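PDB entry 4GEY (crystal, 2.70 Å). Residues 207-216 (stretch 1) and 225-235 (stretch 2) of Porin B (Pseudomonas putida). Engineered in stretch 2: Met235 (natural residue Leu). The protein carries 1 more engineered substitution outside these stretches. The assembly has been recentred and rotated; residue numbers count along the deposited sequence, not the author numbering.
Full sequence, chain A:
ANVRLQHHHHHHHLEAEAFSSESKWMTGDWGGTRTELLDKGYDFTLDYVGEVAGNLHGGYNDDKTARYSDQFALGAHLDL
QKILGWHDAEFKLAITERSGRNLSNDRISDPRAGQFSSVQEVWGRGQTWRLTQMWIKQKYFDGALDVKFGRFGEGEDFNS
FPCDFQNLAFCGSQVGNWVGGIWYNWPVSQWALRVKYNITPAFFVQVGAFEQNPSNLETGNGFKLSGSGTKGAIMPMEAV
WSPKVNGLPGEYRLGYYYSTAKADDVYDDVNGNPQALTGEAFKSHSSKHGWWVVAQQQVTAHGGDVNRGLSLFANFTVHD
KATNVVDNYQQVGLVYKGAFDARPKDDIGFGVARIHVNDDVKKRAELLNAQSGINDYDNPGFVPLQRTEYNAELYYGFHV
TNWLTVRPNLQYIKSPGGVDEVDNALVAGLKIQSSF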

# COMPACT_ATOMS: atom_id res chain seq x y z
N VAL A 207 -14.62 10.42 -7.30
CA VAL A 207 -13.64 11.48 -7.17
C VAL A 207 -13.57 11.79 -5.68
O VAL A 207 -14.52 11.53 -4.95
N GLY A 208 -12.44 12.32 -5.23
CA GLY A 208 -12.28 12.64 -3.83
C GLY A 208 -11.42 13.87 -3.61
O GLY A 208 -10.74 14.33 -4.52
N ALA A 209 -11.47 14.40 -2.40
CA ALA A 209 -10.60 15.50 -2.01
C ALA A 209 -10.01 15.19 -0.64
O ALA A 209 -10.74 15.08 0.35
N PHE A 210 -8.69 15.02 -0.59
CA PHE A 210 -7.99 14.67 0.65
C PHE A 210 -7.10 15.81 1.09
O PHE A 210 -6.33 16.36 0.30
N GLU A 211 -7.24 16.19 2.36
CA GLU A 211 -6.31 17.11 2.97
C GLU A 211 -4.93 16.50 2.78
O GLU A 211 -4.74 15.31 3.03
N GLN A 212 -3.98 17.30 2.31
CA GLN A 212 -2.62 16.83 2.11
C GLN A 212 -1.72 17.62 3.08
O GLN A 212 -1.53 18.83 2.93
N ASN A 213 -1.22 16.91 4.09
CA ASN A 213 -0.65 17.54 5.28
C ASN A 213 0.45 16.67 5.88
O ASN A 213 0.17 15.84 6.73
N PRO A 214 1.71 16.88 5.44
CA PRO A 214 2.89 16.10 5.83
C PRO A 214 3.07 15.94 7.34
O PRO A 214 3.67 14.96 7.76
N SER A 215 2.55 16.88 8.12
CA SER A 215 2.66 16.77 9.57
C SER A 215 1.92 15.55 10.12
O SER A 215 2.21 15.09 11.23
N ASN A 216 0.97 15.01 9.36
CA ASN A 216 0.34 13.74 9.71
C ASN A 216 1.34 12.59 9.84
O ASN A 216 1.08 11.62 10.52
N LEU A 225 -6.25 15.90 14.78
CA LEU A 225 -7.54 16.22 14.18
C LEU A 225 -7.53 17.63 13.59
O LEU A 225 -8.40 17.98 12.80
N SER A 226 -6.57 18.43 14.01
CA SER A 226 -6.42 19.78 13.47
C SER A 226 -6.00 19.73 11.99
O SER A 226 -5.41 18.75 11.54
N GLY A 227 -6.30 20.80 11.26
CA GLY A 227 -5.86 20.93 9.88
C GLY A 227 -4.59 21.75 9.69
O GLY A 227 -4.23 22.08 8.55
N SER A 228 -3.89 22.07 10.78
CA SER A 228 -2.63 22.83 10.69
C SER A 228 -1.53 22.07 9.96
O SER A 228 -1.39 20.85 10.12
N GLY A 229 -0.73 22.79 9.18
CA GLY A 229 0.30 22.18 8.36
C GLY A 229 -0.15 21.68 6.99
O GLY A 229 0.65 21.17 6.23
N THR A 230 -1.44 21.82 6.69
CA THR A 230 -1.96 21.51 5.35
C THR A 230 -1.23 22.28 4.25
O THR A 230 -1.09 23.51 4.31
N LYS A 231 -0.75 21.55 3.24
CA LYS A 231 0.01 22.16 2.15
C LYS A 231 -0.82 22.32 0.88
O LYS A 231 -0.44 23.02 -0.05
N GLY A 232 -1.99 21.68 0.87
CA GLY A 232 -2.82 21.60 -0.31
C GLY A 232 -3.77 20.41 -0.22
O GLY A 232 -4.07 19.93 0.86
N ALA A 233 -4.23 19.94 -1.37
CA ALA A 233 -5.24 18.90 -1.43
C ALA A 233 -4.83 17.88 -2.47
O ALA A 233 -4.24 18.24 -3.49
N ILE A 234 -5.14 16.62 -2.23
CA ILE A 234 -5.02 15.63 -3.30
C ILE A 234 -6.39 15.27 -3.83
O ILE A 234 -7.33 15.03 -3.08
N MSE A 235 -6.50 15.25 -5.15
CA MSE A 235 -7.77 15.06 -5.79
C MSE A 235 -7.67 13.86 -6.73
O MSE A 235 -7.26 14.01 -7.87

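The backbone sets the frame for the side chains. Strand 207-212 runs antiparallel to strand 232-235, with axes 4.5 Å apart at closest approach and N-to-C directions 145° apart. Phe210 and Ile234 form a hydrogen-bonded pair, with Phe210 N to Ile234 O and Ile234 N to Phe210 O both at 2.8 Å and N-H...O angles of 168° and 161°. Gln212 N donates to Gly232 O at 3.0 Å, and Lys231 N donates to Gln212 O at 2.8 Å, extending the ladder just beyond the second strand. CA-H...O contacts supplement them: Ala233 CA lies 3.3 Å from Phe210 O between the pairs, and Met235 CA lies 3.3 Å from Gly208 O beyond the Phe210-Ile234 pair.

The apolar packing follows from this register. Phe210 (chi1 m, chi2 74°), Gln212 and Ile234 (chi1 m, chi2 t) place their side chains on the same face of the sheet. Phe210 CB and Ile234 CB are 4.5 Å apart, a loose apolar contact, while the carbonyl Ile234 O lies at the ring edge, near the ring plane. Ile234 CG1 comes closer to Gln212 CB, at 3.9 Å, so the aliphatic base of the glutamine takes part in the packing; its chi1 of 133° falls between rotamer wells. Gly232, paired with Gln212, contributes no side chain to this face. At the far end, Val207 (chi1 p) meets the engineered selenomethionine Met235 (chi1 t, chi2 t), with Val207 CG2 4.4 Å from Met235 CG; the end of the Met235 side chain leads away from stretch 1. Near the turn, Pro214 CD rests 3.7 Å from Lys231 CG, a contact with the near part of a lysine (chi1 m, chi2 m) whose end also leads away.

The polar packing centres on Asn213 (chi1 t, chi2 -10°). Its CA-to-CB bond points sideways, but its amide reaches the type II turn Gly227-Thr230. Asn213 ND2 donates to Ser228 O across the stretches at 2.8 Å (148°) and to Glu211 OE2 within its own stretch at 3.1 Å (174°). Asn213 OD1 accepts from Ser215 OG at 2.9 Å and from Ser215 N at 3.2 Å, so both ends of the amide are engaged. Although Asn213 OD1 is 3.1 Å from Gly229 O, both atoms are acceptors and no hydrogen bond links them.

Glu211 (chi1 t, chi2 t) starts away from stretch 2, yet its end returns: Glu211 OE2 lies 3.3 Å from Thr230 OG1 and 3.7 Å from Gly227 CA. The hydroxyl of Thr230 (chi1 m) instead donates within the turn, from Thr230 OG1 to Gly227 O at 2.7 Å.

Steric evidence complements these contacts at Gly229. With phi/psi of 86/-2, a CB would be jammed against the preceding carbonyl; it would also point toward stretch 1, only 2.9 Å from Asn213 OD1. The absent side chain thus leaves space for the asparagine amide against the turn.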

# COMPACT_ATOMS: atom_id res chain seq x y z
CB VAL A 207 -14.05 12.75 -7.98
CG1 VAL A 207 -15.43 13.23 -7.58
CG2 VAL A 207 -13.03 13.87 -7.81
CB ALA A 209 -11.36 16.80 -2.00
CB PHE A 210 -7.13 13.42 0.45
CG PHE A 210 -7.92 12.18 0.16
CD1 PHE A 210 -8.50 11.99 -1.09
CD2 PHE A 210 -8.06 11.20 1.12
CE1 PHE A 210 -9.23 10.84 -1.35
CE2 PHE A 210 -8.80 10.06 0.86
CZ PHE A 210 -9.38 9.88 -0.37
CB GLU A 211 -6.63 17.24 4.45
CG GLU A 211 -5.44 17.61 5.30
CD GLU A 211 -5.69 17.36 6.77
OE1 GLU A 211 -6.42 16.39 7.08
OE2 GLU A 211 -5.16 18.13 7.60
CB GLN A 212 -2.23 16.93 0.62
CG GLN A 212 -0.89 17.54 0.27
CD GLN A 212 0.30 16.79 0.83
OE1 GLN A 212 0.18 15.64 1.28
NE2 GLN A 212 1.47 17.44 0.83
CB ASN A 213 -1.75 17.74 6.32
CG ASN A 213 -1.28 18.45 7.58
OD1 ASN A 213 -0.08 18.66 7.81
ND2 ASN A 213 -2.24 18.83 8.43
CB PRO A 214 4.05 16.91 5.27
CG PRO A 214 3.48 17.66 4.15
CD PRO A 214 2.05 17.97 4.52
CB SER A 215 2.21 18.06 10.26
OG SER A 215 0.82 18.04 10.51
CB ASN A 216 -0.73 13.35 8.69
CG ASN A 216 -2.10 13.88 9.06
OD1 ASN A 216 -2.58 13.67 10.18
ND2 ASN A 216 -2.75 14.56 8.10
CB LEU A 225 -8.65 16.13 15.22
CG LEU A 225 -9.02 14.74 15.73
CD1 LEU A 225 -10.19 14.84 16.70
CD2 LEU A 225 -9.34 13.84 14.56
CB SER A 226 -5.39 20.54 14.30
OG SER A 226 -4.74 21.54 13.53
CB SER A 228 -2.14 23.25 12.08
OG SER A 228 -1.44 22.19 12.71
CB THR A 230 -3.47 21.82 5.26
OG1 THR A 230 -4.20 20.90 6.08
CG2 THR A 230 -3.97 21.72 3.83
CB LYS A 231 1.31 21.38 1.87
CG LYS A 231 2.33 21.38 3.03
CD LYS A 231 2.68 22.79 3.49
CE LYS A 231 3.66 22.80 4.66
NZ LYS A 231 3.79 24.16 5.30
CB ALA A 233 -6.59 19.51 -1.80
CB ILE A 234 -4.30 14.34 -2.86
CG1 ILE A 234 -2.86 14.64 -2.44
CG2 ILE A 234 -4.34 13.29 -4.00
CD1 ILE A 234 -2.06 13.41 -2.08
CB MSE A 235 -8.11 16.31 -6.57
CG MSE A 235 -9.45 16.30 -7.24
SE MSE A 235 -9.51 17.71 -8.59
CE MSE A 235 -8.96 16.71 -10.19